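Local coordinates for protein acetyl xylan esterase (Paenibacillus sp. R4, PDB 6AGQ) that probably removes acetyl groups from acetylated xylan as a cold-active esterase of the alpha/beta-hydrolase clan, at residues I179-L192 and R200-C212. Residues are numbered along the deposited sequence; the frame is centred on the assembly and turned at random.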
loop_
_atom_site.group_PDB
_atom_site.type_symbol
_atom_site.label_atom_id
_atom_site.label_comp_id
_atom_site.label_asym_id
_atom_site.label_seq_id
_atom_site.Cartn_x
_atom_site.Cartn_y
_atom_site.Cartn_z
ATOM N N ILE A 179 11.835 7.772 43.676
ATOM C CA ILE A 179 11.451 8.322 42.372
ATOM C C ILE A 179 11.673 7.301 41.226
ATOM O O ILE A 179 12.760 6.718 41.124
ATOM C CB ILE A 179 12.295 9.545 42.042
ATOM C CG1 ILE A 179 12.115 10.652 43.093
ATOM C CG2 ILE A 179 11.983 10.095 40.637
ATOM C CD1 ILE A 179 13.183 11.742 42.944
ATOM N N ALA A 180 10.659 7.106 40.377
ATOM C CA ALA A 180 10.804 6.318 39.164
ATOM C C ALA A 180 10.545 7.197 37.951
ATOM O O ALA A 180 9.759 8.150 38.037
ATOM C CB ALA A 180 9.866 5.148 39.157
ATOM N N VAL A 181 11.252 6.904 36.866
ATOM C CA VAL A 181 11.146 7.634 35.568
ATOM C C VAL A 181 10.689 6.634 34.513
ATOM O O VAL A 181 11.183 5.494 34.495
ATOM C CB VAL A 181 12.435 8.394 35.175
ATOM C CG1 VAL A 181 12.664 9.627 36.055
ATOM C CG2 VAL A 181 13.650 7.519 35.265
ATOM N N TYR A 182 9.672 7.007 33.707
ATOM C CA TYR A 182 8.962 6.074 32.813
ATOM C C TYR A 182 8.571 6.792 31.532
ATOM O O TYR A 182 8.336 7.978 31.536
ATOM C CB TYR A 182 7.735 5.484 33.511
ATOM C CG TYR A 182 6.615 5.088 32.610
ATOM C CD1 TYR A 182 6.765 4.027 31.710
ATOM C CD2 TYR A 182 5.411 5.770 32.615
ATOM C CE1 TYR A 182 5.774 3.691 30.785
ATOM C CE2 TYR A 182 4.391 5.422 31.739
ATOM C CZ TYR A 182 4.581 4.383 30.819
ATOM O OH TYR A 182 3.618 4.031 29.922
ATOM N N GLY A 183 8.544 6.064 30.426
ATOM C CA GLY A 183 8.103 6.587 29.148
ATOM C C GLY A 183 8.309 5.634 28.018
ATOM O O GLY A 183 9.248 4.802 28.044
ATOM N N GLY A 184 7.434 5.747 27.037
ATOM C CA GLY A 184 7.573 5.002 25.811
ATOM C C GLY A 184 8.191 5.795 24.660
ATOM O O GLY A 184 7.857 6.964 24.419
ATOM N N SER A 185 9.074 5.127 23.936
ATOM C CA SER A 185 9.708 5.663 22.765
ATOM C C SER A 185 10.597 6.898 22.997
ATOM O O SER A 185 11.560 6.778 23.711
ATOM C CB SER A 185 8.721 5.857 21.655
ATOM O OG SER A 185 9.531 6.062 20.483
ATOM N N GLN A 186 10.342 8.065 22.413
ATOM C CA GLN A 186 11.005 9.239 22.939
ATOM C C GLN A 186 10.965 9.249 24.499
ATOM O O GLN A 186 11.937 9.606 25.115
ATOM C CB GLN A 186 10.354 10.501 22.450
ATOM C CG GLN A 186 10.960 11.793 22.984
ATOM C CD GLN A 186 10.266 13.020 22.385
ATOM O OE1 GLN A 186 10.862 13.757 21.619
ATOM N NE2 GLN A 186 8.979 13.211 22.713
ATOM N N GLY A 187 9.820 8.927 25.076
ATOM C CA GLY A 187 9.633 8.919 26.540
ATOM C C GLY A 187 10.693 8.083 27.226
ATOM O O GLY A 187 11.153 8.457 28.272
ATOM N N GLY A 188 11.022 6.929 26.621
ATOM C CA GLY A 188 11.942 5.938 27.129
ATOM C C GLY A 188 13.340 6.424 27.024
ATOM O O GLY A 188 14.107 6.283 27.961
ATOM N N GLY A 189 13.670 7.049 25.884
ATOM C CA GLY A 189 14.931 7.801 25.754
ATOM C C GLY A 189 15.111 8.894 26.783
ATOM O O GLY A 189 16.221 9.035 27.374
ATOM N N LEU A 190 14.058 9.706 27.007
ATOM C CA LEU A 190 14.111 10.717 28.065
ATOM C C LEU A 190 14.288 10.146 29.456
ATOM O O LEU A 190 14.928 10.805 30.257
ATOM C CB LEU A 190 12.883 11.730 28.103
ATOM C CG LEU A 190 12.642 12.421 26.723
ATOM C CD1 LEU A 190 11.523 13.448 26.680
ATOM C CD2 LEU A 190 13.939 13.055 26.238
ATOM N N ALA A 191 13.662 9.019 29.793
ATOM C CA ALA A 191 13.883 8.406 31.108
ATOM C C ALA A 191 15.312 7.831 31.227
ATOM O O ALA A 191 15.858 7.819 32.337
ATOM C CB ALA A 191 12.896 7.285 31.405
ATOM N N LEU A 192 15.900 7.312 30.164
ATOM C CA LEU A 192 17.333 6.886 30.254
ATOM C C LEU A 192 18.227 8.143 30.479
ATOM O O LEU A 192 19.212 8.094 31.230
ATOM C CB LEU A 192 17.798 6.133 28.981
ATOM C CG LEU A 192 17.214 4.748 28.687
ATOM C CD1 LEU A 192 17.757 4.215 27.368
ATOM C CD2 LEU A 192 17.521 3.746 29.776
ATOM N N ARG A 200 19.242 10.889 41.403
ATOM C CA ARG A 200 18.099 10.753 42.327
ATOM C C ARG A 200 17.139 9.570 42.011
ATOM O O ARG A 200 16.633 8.939 42.951
ATOM C CB ARG A 200 17.311 12.076 42.482
ATOM C CG ARG A 200 18.025 13.129 43.363
ATOM C CD ARG A 200 17.427 14.530 43.210
ATOM N NE ARG A 200 17.553 15.085 41.829
ATOM C CZ ARG A 200 17.128 16.289 41.437
ATOM N NH1 ARG A 200 16.550 17.113 42.292
ATOM N NH2 ARG A 200 17.284 16.690 40.172
ATOM N N PRO A 201 16.840 9.310 40.725
ATOM C CA PRO A 201 15.867 8.258 40.410
ATOM C C PRO A 201 16.338 6.902 40.877
ATOM O O PRO A 201 17.497 6.563 40.705
ATOM C CB PRO A 201 15.769 8.299 38.879
ATOM C CG PRO A 201 16.286 9.626 38.494
ATOM C CD PRO A 201 17.307 9.992 39.501
ATOM N N LYS A 202 15.440 6.169 41.535
ATOM C CA LYS A 202 15.714 4.862 42.021
ATOM C C LYS A 202 15.372 3.746 40.998
ATOM O O LYS A 202 16.057 2.707 40.961
ATOM C CB LYS A 202 14.902 4.680 43.249
ATOM C CG LYS A 202 15.268 3.467 44.013
ATOM C CD LYS A 202 14.210 3.257 45.054
ATOM C CE LYS A 202 14.623 2.145 45.986
ATOM N NZ LYS A 202 13.627 2.119 47.087
ATOM N N LEU A 203 14.329 3.973 40.206
ATOM C CA LEU A 203 13.912 3.068 39.152
ATOM C C LEU A 203 13.852 3.784 37.808
ATOM O O LEU A 203 13.499 4.949 37.764
ATOM C CB LEU A 203 12.513 2.542 39.432
ATOM C CG LEU A 203 12.262 1.298 40.202
ATOM C CD1 LEU A 203 13.188 1.137 41.363
ATOM C CD2 LEU A 203 10.821 1.248 40.630
ATOM N N ALA A 204 14.115 3.050 36.717
ATOM C CA ALA A 204 13.952 3.552 35.339
ATOM C C ALA A 204 13.126 2.532 34.559
ATOM O O ALA A 204 13.464 1.354 34.594
ATOM C CB ALA A 204 15.291 3.762 34.678
ATOM N N LEU A 205 12.013 2.971 33.925
ATOM C CA LEU A 205 11.155 2.084 33.197
ATOM C C LEU A 205 11.011 2.463 31.683
ATOM O O LEU A 205 9.892 2.702 31.226
ATOM C CB LEU A 205 9.792 2.027 33.864
ATOM C CG LEU A 205 9.725 1.348 35.244
ATOM C CD1 LEU A 205 9.913 2.349 36.357
ATOM C CD2 LEU A 205 8.365 0.687 35.426
ATOM N N PRO A 206 12.112 2.456 30.911
ATOM C CA PRO A 206 12.023 2.672 29.441
ATOM C C PRO A 206 11.186 1.635 28.638
ATOM O O PRO A 206 11.449 0.441 28.705
ATOM C CB PRO A 206 13.470 2.656 29.018
ATOM C CG PRO A 206 14.133 1.769 29.995
ATOM C CD PRO A 206 13.458 2.000 31.302
ATOM N N VAL A 207 10.202 2.087 27.878
ATOM C CA VAL A 207 9.530 1.212 26.913
ATOM C C VAL A 207 10.043 1.557 25.492
ATOM O O VAL A 207 9.983 2.715 25.051
ATOM C CB VAL A 207 7.981 1.340 27.039
ATOM C CG1 VAL A 207 7.253 0.578 25.956
ATOM C CG2 VAL A 207 7.520 0.806 28.387
ATOM N N PHE A 208 10.510 0.547 24.769
ATOM C CA PHE A 208 11.092 0.730 23.414
ATOM C C PHE A 208 11.757 2.069 23.131
ATOM O O PHE A 208 11.283 2.843 22.281
ATOM C CB PHE A 208 10.192 0.228 22.259
ATOM C CG PHE A 208 8.753 0.627 22.308
ATOM C CD1 PHE A 208 8.350 1.962 22.162
ATOM C CD2 PHE A 208 7.765 -0.359 22.333
ATOM C CE1 PHE A 208 6.996 2.307 22.122
ATOM C CE2 PHE A 208 6.414 -0.034 22.275
ATOM C CZ PHE A 208 6.024 1.300 22.173
ATOM N N PRO A 209 12.912 2.327 23.824
ATOM C CA PRO A 209 13.444 3.657 23.863
ATOM C C PRO A 209 14.019 4.096 22.501
ATOM O O PRO A 209 14.759 3.342 21.851
ATOM C CB PRO A 209 14.506 3.598 24.944
ATOM C CG PRO A 209 14.870 2.160 25.069
ATOM C CD PRO A 209 13.633 1.416 24.728
ATOM N N PHE A 210 13.593 5.298 22.108
ATOM C CA PHE A 210 14.089 6.084 20.982
ATOM C C PHE A 210 15.320 6.835 21.465
ATOM O O PHE A 210 15.672 6.761 22.673
ATOM C CB PHE A 210 12.938 7.016 20.550
ATOM C CG PHE A 210 13.234 7.889 19.398
ATOM C CD1 PHE A 210 13.490 7.356 18.147
ATOM C CD2 PHE A 210 13.185 9.270 19.536
ATOM C CE1 PHE A 210 13.748 8.181 17.055
ATOM C CE2 PHE A 210 13.472 10.089 18.466
ATOM C CZ PHE A 210 13.767 9.546 17.224
ATOM N N LEU A 211 16.050 7.465 20.529
ATOM C CA LEU A 211 17.296 8.187 20.870
ATOM C C LEU A 211 18.441 7.280 21.334
ATOM O O LEU A 211 19.281 7.701 22.143
ATOM C CB LEU A 211 17.088 9.296 21.929
ATOM C CG LEU A 211 15.802 10.137 21.759
ATOM C CD1 LEU A 211 15.377 10.931 23.001
ATOM C CD2 LEU A 211 15.969 11.044 20.553
ATOM N N CYS A 212 18.515 6.066 20.794
ATOM C CA CYS A 212 19.582 5.115 21.153
ATOM C C CYS A 212 20.281 4.681 19.879
ATOM O O CYS A 212 19.652 4.466 18.848
ATOM C CB CYS A 212 19.075 3.860 21.890
ATOM S SG CYS A 212 18.251 4.159 23.506
HETATM O O HOH W 1 14.658 8.391 44.234
#
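Val181 O takes the amide of Leu205 at 2.7 Å (N to O), and Val207 O accepts Ser185 N at 2.8 Å. With Val207 N on Gly183 O and Val181 N on Leu203 O, these bonds define a parallel pairing of 179-184 with 203-207, the axes only 7° apart. Beyond the strands, Phe210 N binds Ser185 O from above its carbonyl plane (3.0 Å); that oxygen also accepts Gly189 N.

Ser185 has a positive phi, 63°, consistent with a strained strand-to-helix turn. Its OG, anti to the backbone N (chi1 -166°), comes 3.5 Å from Phe210 CB and hydrogen-bonds His303 NE2. Its CB lies at the Phe208 ring edge, in plane, 3.9 Å from CD1, while Val207 CG1 sits 3.7 Å over the centre of one face. With an alanine at Phe208, Ser185 CB and Val207 CG1 would probably lose that edge and face, opening a gap beside the turn.

On the face carrying Val181, Ala204 and Pro206, helix 186-192 lies over the strands; Leu192 CD2 meets Pro206 CG at 3.9 Å, the side chains at about a right angle. Gly189 has no space for a CB, which would clash with Phe210 O.

Strand 179-184, helix 186-197 and strand 203-207 form a beta-alpha-beta crossover. Gly183-x-Ser185-x-Gly187 and the tight turn fit an alpha/beta-hydrolase nucleophile elbow; the His303 bond is consistent with a catalytic serine-histidine pair.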